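Local coordinates for protein Trypsin/factor XIIA inhibitor (Zea mays, PDB 1BEA) that inhibits mammalian trypsin strongly and activated Hageman factor (factor XIIa) specifically, as a monomeric, disulfide-rich member of the cereal trypsin/alpha-amylase inhibitor family, at residues 60-64 with 65-69; 85-88 with 89-92; 93-96 with 97-100. All coordinates share one frame; numbering follows the deposited sequence.

Contact 1. Residues 60-64 with 65-69; sequences LSILM and DGAIP
The C-terminal end of helix 56-65 is the element here, where the amides of Asp65 and Gly66 still reach back one turn to Ser61 and Ile62 before the chain leaves the helix. Two backbone bonds record the change. Asp65 N donates to Ser61 O at 2.9 Å with an N-H...O angle of 166°, a regular i to i+4 helical bond. The next one, from Gly66 N to Ile62 O at 2.6 Å, is short but bent, 134° at the hydrogen. Gly66 then takes a positive phi, the glycine C-terminus by which many helices stop, and this changes the course of the backbone within one residue. At these backbone angles a CB would press on the carbonyl oxygen of Asp65, so the lack of a side chain fits the conformation. In the four-helix, disulfide-linked fold of this family, the turn starts the long connection between helix 56-65 and helix 88-95. Beyond it, Ala67 points its methyl back at the helix, where CB lies 3.8 Å from Ile62 CG1 and 4.0 Å from Ile62 CD1. The CG1 branch stands beside the backbone N (chi1 -75°), and this presents both of its carbons to the alanine. On another side of the turn, a water joins the side chains of Ser61 and Asp65: it accepts from Ser61 OG at 2.7 Å and donates to Asp65 OD2 at 2.9 Å. The other carboxylate oxygen, Asp65 OD1, is 3.0 Å from Met64 O, an approach of two acceptors that arginines of helix 88-95 probably offset.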
ATOM      1  N   LEU A  60       2.135  -2.739   2.917  1.00 19.00           N
ATOM      2  CA  LEU A  60       2.641  -2.093   1.703  1.00 21.92           C
ATOM      3  C   LEU A  60       2.960  -3.140   0.653  1.00 23.06           C
ATOM      4  O   LEU A  60       2.569  -3.063  -0.539  1.00 29.93           O
ATOM      5  CB  LEU A  60       3.935  -1.353   2.010  1.00 22.23           C
ATOM      6  CG  LEU A  60       3.815   0.091   2.417  1.00 24.63           C
ATOM      7  CD1 LEU A  60       5.111   0.867   2.132  1.00 31.30           C
ATOM      8  CD2 LEU A  60       2.655   0.659   1.653  1.00 29.68           C
ATOM      9  N   SER A  61       3.696  -4.146   1.083  1.00 19.70           N
ATOM     10  CA  SER A  61       4.045  -5.210   0.175  1.00 18.32           C
ATOM     11  C   SER A  61       2.801  -5.935  -0.399  1.00 23.58           C
ATOM     12  O   SER A  61       2.727  -6.279  -1.578  1.00 19.68           O
ATOM     13  CB  SER A  61       4.943  -6.177   0.899  1.00 24.12           C
ATOM     14  OG  SER A  61       5.301  -7.240   0.045  1.00 31.55           O
ATOM     15  N   ILE A  62       1.805  -6.177   0.424  1.00 23.55           N
ATOM     16  CA  ILE A  62       0.632  -6.850  -0.100  1.00 22.23           C
ATOM     17  C   ILE A  62      -0.011  -5.931  -1.132  1.00 19.97           C
ATOM     18  O   ILE A  62      -0.427  -6.354  -2.188  1.00 25.71           O
ATOM     19  CB  ILE A  62      -0.308  -7.171   1.054  1.00 24.85           C
ATOM     20  CG1 ILE A  62       0.295  -8.354   1.823  1.00 20.21           C
ATOM     21  CG2 ILE A  62      -1.751  -7.435   0.534  1.00 24.48           C
ATOM     22  CD1 ILE A  62      -0.419  -8.763   3.098  1.00 19.25           C
ATOM     23  N   LEU A  63      -0.051  -4.649  -0.838  1.00 18.07           N
ATOM     24  CA  LEU A  63      -0.637  -3.743  -1.778  1.00 18.24           C
ATOM     25  C   LEU A  63       0.174  -3.716  -3.060  1.00 20.28           C
ATOM     26  O   LEU A  63      -0.409  -3.744  -4.144  1.00 21.28           O
ATOM     27  CB  LEU A  63      -0.746  -2.330  -1.177  1.00 14.96           C
ATOM     28  CG  LEU A  63      -1.212  -1.287  -2.197  1.00 24.45           C
ATOM     29  CD1 LEU A  63      -2.757  -1.428  -2.322  1.00 23.09           C
ATOM     30  CD2 LEU A  63      -0.788   0.169  -1.824  1.00 14.67           C
ATOM     31  N   MET A  64       1.504  -3.714  -2.982  1.00 16.11           N
ATOM     32  CA  MET A  64       2.278  -3.640  -4.215  1.00 18.67           C
ATOM     33  C   MET A  64       2.180  -4.905  -5.061  1.00 24.26           C
ATOM     34  O   MET A  64       1.852  -4.890  -6.264  1.00 23.09           O
ATOM     35  CB  MET A  64       3.749  -3.421  -3.912  1.00 21.08           C
ATOM     36  CG  MET A  64       4.134  -2.066  -3.378  1.00 20.79           C
ATOM     37  SD  MET A  64       5.808  -2.053  -2.546  1.00 31.83           S
ATOM     38  CE  MET A  64       6.905  -2.550  -3.928  1.00 20.46           C
ATOM     39  N   ASP A  65       2.466  -6.025  -4.422  1.00 25.40           N
ATOM     40  CA  ASP A  65       2.495  -7.291  -5.134  1.00 26.26           C
ATOM     41  C   ASP A  65       1.450  -8.349  -4.836  1.00 26.06           C
ATOM     42  O   ASP A  65       1.410  -9.372  -5.501  1.00 28.50           O
ATOM     43  CB  ASP A  65       3.906  -7.858  -4.990  1.00 31.85           C
ATOM     44  CG  ASP A  65       4.948  -6.776  -5.205  1.00 34.23           C
ATOM     45  OD1 ASP A  65       4.687  -5.906  -6.061  1.00 41.41           O
ATOM     46  OD2 ASP A  65       5.990  -6.753  -4.526  1.00 35.51           O
ATOM     47  N   GLY A  66       0.595  -8.094  -3.859  1.00 27.69           N
ATOM     48  CA  GLY A  66      -0.460  -9.032  -3.536  1.00 21.65           C
ATOM     49  C   GLY A  66      -0.056 -10.165  -2.606  1.00 30.26           C
ATOM     50  O   GLY A  66       1.129 -10.398  -2.316  1.00 29.38           O
ATOM     51  N   ALA A  67      -1.064 -10.889  -2.146  1.00 26.10           N
ATOM     52  CA  ALA A  67      -0.870 -12.017  -1.249  1.00 31.42           C
ATOM     53  C   ALA A  67      -2.017 -12.993  -1.466  1.00 30.53           C
ATOM     54  O   ALA A  67      -3.124 -12.570  -1.775  1.00 32.23           O
ATOM     55  CB  ALA A  67      -0.891 -11.533   0.188  1.00 32.68           C
ATOM     56  N   ILE A  68      -1.774 -14.287  -1.312  1.00 27.41           N
ATOM     57  CA  ILE A  68      -2.866 -15.238  -1.490  1.00 32.62           C
ATOM     58  C   ILE A  68      -2.986 -16.000  -0.202  1.00 33.61           C
ATOM     59  O   ILE A  68      -2.219 -16.905   0.058  1.00 34.99           O
ATOM     60  CB  ILE A  68      -2.612 -16.222  -2.652  1.00 29.90           C
ATOM     61  CG1 ILE A  68      -3.173 -15.618  -3.916  1.00 32.91           C
ATOM     62  CG2 ILE A  68      -3.386 -17.523  -2.447  1.00 31.91           C
ATOM     63  CD1 ILE A  68      -4.674 -15.361  -3.783  1.00 41.26           C
ATOM     64  N   PRO A  69      -3.962 -15.641   0.622  1.00 36.95           N
ATOM     65  CA  PRO A  69      -4.111 -16.346   1.888  1.00 41.88           C
ATOM     66  C   PRO A  69      -4.648 -17.733   1.604  1.00 43.43           C
ATOM     67  O   PRO A  69      -5.469 -17.898   0.712  1.00 48.80           O
ATOM     68  CB  PRO A  69      -5.072 -15.468   2.666  1.00 41.49           C
ATOM     69  CG  PRO A  69      -5.845 -14.718   1.612  1.00 38.15           C
ATOM     70  CD  PRO A  69      -5.001 -14.622   0.408  1.00 38.67           C
TER
HETATM   71  O   HOH W   1       6.936  -6.185  -1.824  1.00 42.08           O

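Contact 2. Residues 85-88 with 89-92; sequences GCPR and EVQR
Two arginines one helical turn apart, Arg88 and Arg92, lie side by side and point the same way, with Arg88 NH2 only 3.5 Å from Arg92 NE. Their guanidinium planes are 82° apart, so the groups do not stack; instead Arg92 CD sits 3.4 Å above one face of the Arg88 guanidinium, offset toward its rim. The chain of Arg88 is extended from CG to NE, whereas that of Arg92 bends at chi3 (115°), which turns its guanidinium out of line with the first. Both gather round the carboxylate of Asp65, Arg92 NE and Arg88 NH2 forming salt bridges with OD1, whose charge probably makes their closeness tolerable, and Arg88 NH1 also donates to the carbonyl oxygens of Met64 and Leu80. A methionine in place of Arg88 would probably leave those two oxygens without this donor and Asp65 with one salt bridge fewer. Backbone bonds define the helix start beneath the pair. Val90 N donates to Pro87 O at 2.8 Å, and Arg92 N reaches Arg88 O at 3.1 Å in a straighter bond (160°). On the flank of this turn, the Glu89 chain bends at chi2, bringing OE2 to 3.2 Å from Pro87 CB. Gln91 reaches back past the proline: its NE2 makes a weak bond to Cys86 O at 3.2 Å, besides a bond to the carbonyl of Glu81. The same side chain packs by CG against Cys86 SG, at 3.8 Å, and touches Val24 and Thr28 of helix 18-29. Cys86 is itself bonded to Cys29, so the arrangement is that of a helix N-terminus with proline at the N-cap, tied just ahead of its first turn to helix 18-29 by one of the five disulfides of this inhibitor fold.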
ATOM      1  N   GLY A  85      -1.500   2.069 -20.522  1.00 32.55           N
ATOM      2  CA  GLY A  85      -0.398   3.016 -20.485  1.00 34.87           C
ATOM      3  C   GLY A  85       0.128   3.444 -19.120  1.00 38.10           C
ATOM      4  O   GLY A  85       0.451   4.624 -18.924  1.00 37.14           O
ATOM      5  N   CYS A  86       0.228   2.482 -18.197  1.00 41.46           N
ATOM      6  CA  CYS A  86       0.737   2.705 -16.839  1.00 38.85           C
ATOM      7  C   CYS A  86       1.117   1.353 -16.259  1.00 41.44           C
ATOM      8  O   CYS A  86       0.380   0.728 -15.484  1.00 39.11           O
ATOM      9  CB  CYS A  86      -0.315   3.352 -15.972  1.00 39.16           C
ATOM     10  SG  CYS A  86       0.379   3.733 -14.358  1.00 32.49           S
ATOM     11  N   PRO A  87       2.290   0.872 -16.648  1.00 43.91           N
ATOM     12  CA  PRO A  87       2.774  -0.423 -16.172  1.00 42.29           C
ATOM     13  C   PRO A  87       2.906  -0.538 -14.661  1.00 40.36           C
ATOM     14  O   PRO A  87       3.314   0.403 -13.960  1.00 36.63           O
ATOM     15  CB  PRO A  87       4.116  -0.595 -16.888  1.00 44.91           C
ATOM     16  CG  PRO A  87       4.516   0.771 -17.288  1.00 45.49           C
ATOM     17  CD  PRO A  87       3.255   1.541 -17.536  1.00 43.59           C
ATOM     18  N   ARG A  88       2.587  -1.733 -14.181  1.00 39.05           N
ATOM     19  CA  ARG A  88       2.647  -2.060 -12.765  1.00 33.81           C
ATOM     20  C   ARG A  88       3.972  -1.674 -12.122  1.00 32.25           C
ATOM     21  O   ARG A  88       3.995  -1.227 -10.983  1.00 29.33           O
ATOM     22  CB  ARG A  88       2.347  -3.542 -12.602  1.00 28.75           C
ATOM     23  CG  ARG A  88       3.338  -4.306 -11.855  1.00 24.18           C
ATOM     24  CD  ARG A  88       2.776  -5.643 -11.509  1.00 32.88           C
ATOM     25  NE  ARG A  88       3.773  -6.370 -10.744  1.00 32.99           N
ATOM     26  CZ  ARG A  88       3.865  -6.299  -9.432  1.00 31.63           C
ATOM     27  NH1 ARG A  88       3.024  -5.543  -8.728  1.00 28.59           N
ATOM     28  NH2 ARG A  88       4.824  -6.967  -8.836  1.00 36.87           N
ATOM     29  N   GLU A  89       5.063  -1.788 -12.878  1.00 34.27           N
ATOM     30  CA  GLU A  89       6.389  -1.425 -12.380  1.00 36.11           C
ATOM     31  C   GLU A  89       6.496   0.057 -12.027  1.00 36.21           C
ATOM     32  O   GLU A  89       7.261   0.468 -11.132  1.00 32.27           O
ATOM     33  CB  GLU A  89       7.473  -1.778 -13.413  1.00 40.58           C
ATOM     34  CG  GLU A  89       6.976  -1.883 -14.848  1.00 46.71           C
ATOM     35  CD  GLU A  89       6.414  -3.264 -15.187  1.00 54.65           C
ATOM     36  OE1 GLU A  89       7.008  -4.292 -14.783  1.00 59.45           O
ATOM     37  OE2 GLU A  89       5.368  -3.330 -15.867  1.00 57.99           O
ATOM     38  N   VAL A  90       5.757   0.879 -12.749  1.00 34.56           N
ATOM     39  CA  VAL A  90       5.799   2.294 -12.454  1.00 33.24           C
ATOM     40  C   VAL A  90       5.103   2.628 -11.144  1.00 31.55           C
ATOM     41  O   VAL A  90       5.578   3.455 -10.381  1.00 25.91           O
ATOM     42  CB  VAL A  90       5.131   3.113 -13.542  1.00 36.69           C
ATOM     43  CG1 VAL A  90       5.538   4.567 -13.385  1.00 36.06           C
ATOM     44  CG2 VAL A  90       5.528   2.580 -14.922  1.00 36.74           C
ATOM     45  N   GLN A  91       3.967   1.988 -10.880  1.00 28.61           N
ATOM     46  CA  GLN A  91       3.226   2.280  -9.659  1.00 27.13           C
ATOM     47  C   GLN A  91       3.924   1.735  -8.406  1.00 22.08           C
ATOM     48  O   GLN A  91       3.884   2.354  -7.350  1.00 20.93           O
ATOM     49  CB  GLN A  91       1.820   1.707  -9.793  1.00 30.40           C
ATOM     50  CG  GLN A  91       1.231   1.814 -11.172  1.00 23.24           C
ATOM     51  CD  GLN A  91       0.009   0.949 -11.285  1.00 27.14           C
ATOM     52  OE1 GLN A  91      -0.778   0.885 -10.357  1.00 29.49           O
ATOM     53  NE2 GLN A  91      -0.150   0.259 -12.412  1.00 28.15           N
ATOM     54  N   ARG A  92       4.569   0.579  -8.548  1.00 26.06           N
ATOM     55  CA  ARG A  92       5.324  -0.088  -7.479  1.00 29.08           C
ATOM     56  C   ARG A  92       6.395   0.813  -6.858  1.00 29.75           C
ATOM     57  O   ARG A  92       6.511   0.957  -5.624  1.00 31.88           O
ATOM     58  CB  ARG A  92       6.052  -1.289  -8.046  1.00 28.80           C
ATOM     59  CG  ARG A  92       5.371  -2.602  -7.868  1.00 33.88           C
ATOM     60  CD  ARG A  92       6.322  -3.719  -8.253  1.00 23.70           C
ATOM     61  NE  ARG A  92       6.684  -4.582  -7.130  1.00 29.27           N
ATOM     62  CZ  ARG A  92       7.801  -4.485  -6.426  1.00 23.52           C
ATOM     63  NH1 ARG A  92       8.688  -3.557  -6.694  1.00 31.06           N
ATOM     64  NH2 ARG A  92       8.059  -5.355  -5.481  1.00 23.24           N
TER

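Contact 3. Residues 93-96 with 97-100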
ATOM      1  N   GLY A  93       7.218   1.383  -7.732  1.00 33.47           N
ATOM      2  CA  GLY A  93       8.263   2.268  -7.267  1.00 28.07           C
ATOM      3  C   GLY A  93       7.699   3.325  -6.343  1.00 28.21           C
ATOM      4  O   GLY A  93       8.194   3.542  -5.252  1.00 29.56           O
ATOM      5  N   PHE A  94       6.624   3.977  -6.750  1.00 27.06           N
ATOM      6  CA  PHE A  94       6.086   5.010  -5.903  1.00 24.17           C
ATOM      7  C   PHE A  94       5.408   4.496  -4.649  1.00 22.87           C
ATOM      8  O   PHE A  94       5.435   5.166  -3.615  1.00 25.43           O
ATOM      9  CB  PHE A  94       5.094   5.858  -6.669  1.00 25.36           C
ATOM     10  CG  PHE A  94       4.386   6.854  -5.803  1.00 29.79           C
ATOM     11  CD1 PHE A  94       5.112   7.868  -5.167  1.00 22.11           C
ATOM     12  CD2 PHE A  94       3.010   6.749  -5.564  1.00 28.17           C
ATOM     13  CE1 PHE A  94       4.482   8.752  -4.306  1.00 25.14           C
ATOM     14  CE2 PHE A  94       2.370   7.628  -4.705  1.00 21.71           C
ATOM     15  CZ  PHE A  94       3.103   8.628  -4.074  1.00 25.76           C
ATOM     16  N   ALA A  95       4.788   3.319  -4.737  1.00 19.63           N
ATOM     17  CA  ALA A  95       4.087   2.757  -3.574  1.00 24.21           C
ATOM     18  C   ALA A  95       5.054   2.417  -2.453  1.00 26.10           C
ATOM     19  O   ALA A  95       4.709   2.489  -1.282  1.00 28.80           O
ATOM     20  CB  ALA A  95       3.319   1.496  -3.966  1.00 18.96           C
ATOM     21  N   ALA A  96       6.271   2.033  -2.816  1.00 28.92           N
ATOM     22  CA  ALA A  96       7.238   1.661  -1.804  1.00 30.32           C
ATOM     23  C   ALA A  96       7.670   2.826  -0.897  1.00 30.57           C
ATOM     24  O   ALA A  96       8.190   2.590   0.190  1.00 36.73           O
ATOM     25  CB  ALA A  96       8.430   1.018  -2.481  1.00 31.82           C
ATOM     26  N   THR A  97       7.402   4.073  -1.305  1.00 33.97           N
ATOM     27  CA  THR A  97       7.794   5.273  -0.535  1.00 28.12           C
ATOM     28  C   THR A  97       6.747   5.780   0.419  1.00 26.28           C
ATOM     29  O   THR A  97       6.946   6.760   1.130  1.00 25.48           O
ATOM     30  CB  THR A  97       8.152   6.497  -1.451  1.00 31.01           C
ATOM     31  OG1 THR A  97       6.975   7.266  -1.715  1.00 30.33           O
ATOM     32  CG2 THR A  97       8.729   6.040  -2.766  1.00 27.71           C
ATOM     33  N   LEU A  98       5.623   5.110   0.464  1.00 27.65           N
ATOM     34  CA  LEU A  98       4.569   5.634   1.299  1.00 28.07           C
ATOM     35  C   LEU A  98       4.945   5.858   2.758  1.00 25.93           C
ATOM     36  O   LEU A  98       4.585   6.899   3.303  1.00 24.63           O
ATOM     37  CB  LEU A  98       3.321   4.754   1.165  1.00 31.99           C
ATOM     38  CG  LEU A  98       2.270   5.212   0.135  1.00 32.11           C
ATOM     39  CD1 LEU A  98       2.737   6.358  -0.747  1.00 23.37           C
ATOM     40  CD2 LEU A  98       1.915   4.023  -0.697  1.00 28.29           C
ATOM     41  N   VAL A  99       5.658   4.919   3.401  1.00 26.30           N
ATOM     42  CA  VAL A  99       6.024   5.119   4.823  1.00 30.28           C
ATOM     43  C   VAL A  99       6.991   6.280   5.086  1.00 33.42           C
ATOM     44  O   VAL A  99       7.049   6.843   6.194  1.00 34.06           O
ATOM     45  CB  VAL A  99       6.689   3.865   5.458  1.00 31.93           C
ATOM     46  CG1 VAL A  99       5.765   2.695   5.359  1.00 28.57           C
ATOM     47  CG2 VAL A  99       8.025   3.563   4.780  1.00 27.04           C
ATOM     48  N   THR A 100       7.762   6.605   4.062  1.00 36.18           N
ATOM     49  CA  THR A 100       8.752   7.651   4.130  1.00 35.41           C
ATOM     50  C   THR A 100       8.245   8.944   4.676  1.00 35.76           C
ATOM     51  O   THR A 100       7.071   9.263   4.508  1.00 37.11           O
ATOM     52  CB  THR A 100       9.267   7.896   2.778  1.00 34.57           C
ATOM     53  OG1 THR A 100       9.690   6.647   2.268  1.00 39.30           O
ATOM     54  CG2 THR A 100      10.438   8.853   2.806  1.00 41.24           C
TER
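Hydrogen bonding centres on Phe94 O, which Thr97 grips twice. Thr97 N donates to Phe94 O at 3.2 Å, and Thr97 OG1 donates to the same Phe94 O at 3.2 Å from a position tilted only 16° out of the carbonyl plane. The hydroxyl reaches it because chi1 is 89°, which sets OG1 between the backbone N and the carbonyl carbon, facing the preceding turn. One residue on, Leu98 N bonds to Ala95 O at 3.3 Å and nearly straight at the hydrogen (167°), closing a type I beta turn from Ala95 to Leu98. A second type I turn, Thr97 to Thr100, follows, with weak bonds from Thr100 N and OG1 to Thr97 O. Consecutive i to i+3 bonds thus lead the chain from helix 88-95 into the loop after it, in the four-helix, disulfide-linked fold of the cereal trypsin/alpha-amylase inhibitor family, where Phe94 faces helix 18-29 and Leu98 faces helix 37-49. Apolar contacts link these two side chains. Leu98 CD1 lies 4.0 Å from Phe94 CZ, the side chains crossing at about a right angle, and Leu98 CD2 sits 4.4 Å from Ala95 CB. Beyond the two segments, the Phe94 ring meets Tyr23 edge-to-face, while Leu98 packs on Cys44 and Leu48.

Overall arrangement
Followed from the N terminus, the contacts come in series and none nests in or crosses another; each closes a turn within one continuous stretch. Contact 1 ends helix 56-65 and opens the long loop that contact 2 closes, where helix 88-95 begins. Contact 3 adjoins contact 2 in sequence and carries the chain out of that helix. The ends of the loop meet in space through the charged cluster between contacts 1 and 2, and Met64 CE packs on Arg92 CZ. Farther along the same interface, Met64 CG lies 3.7 Å from Ala95 CB and Leu60 CD1 lies 3.8 Å from Val99 CG1, joining contact 1 to contact 3.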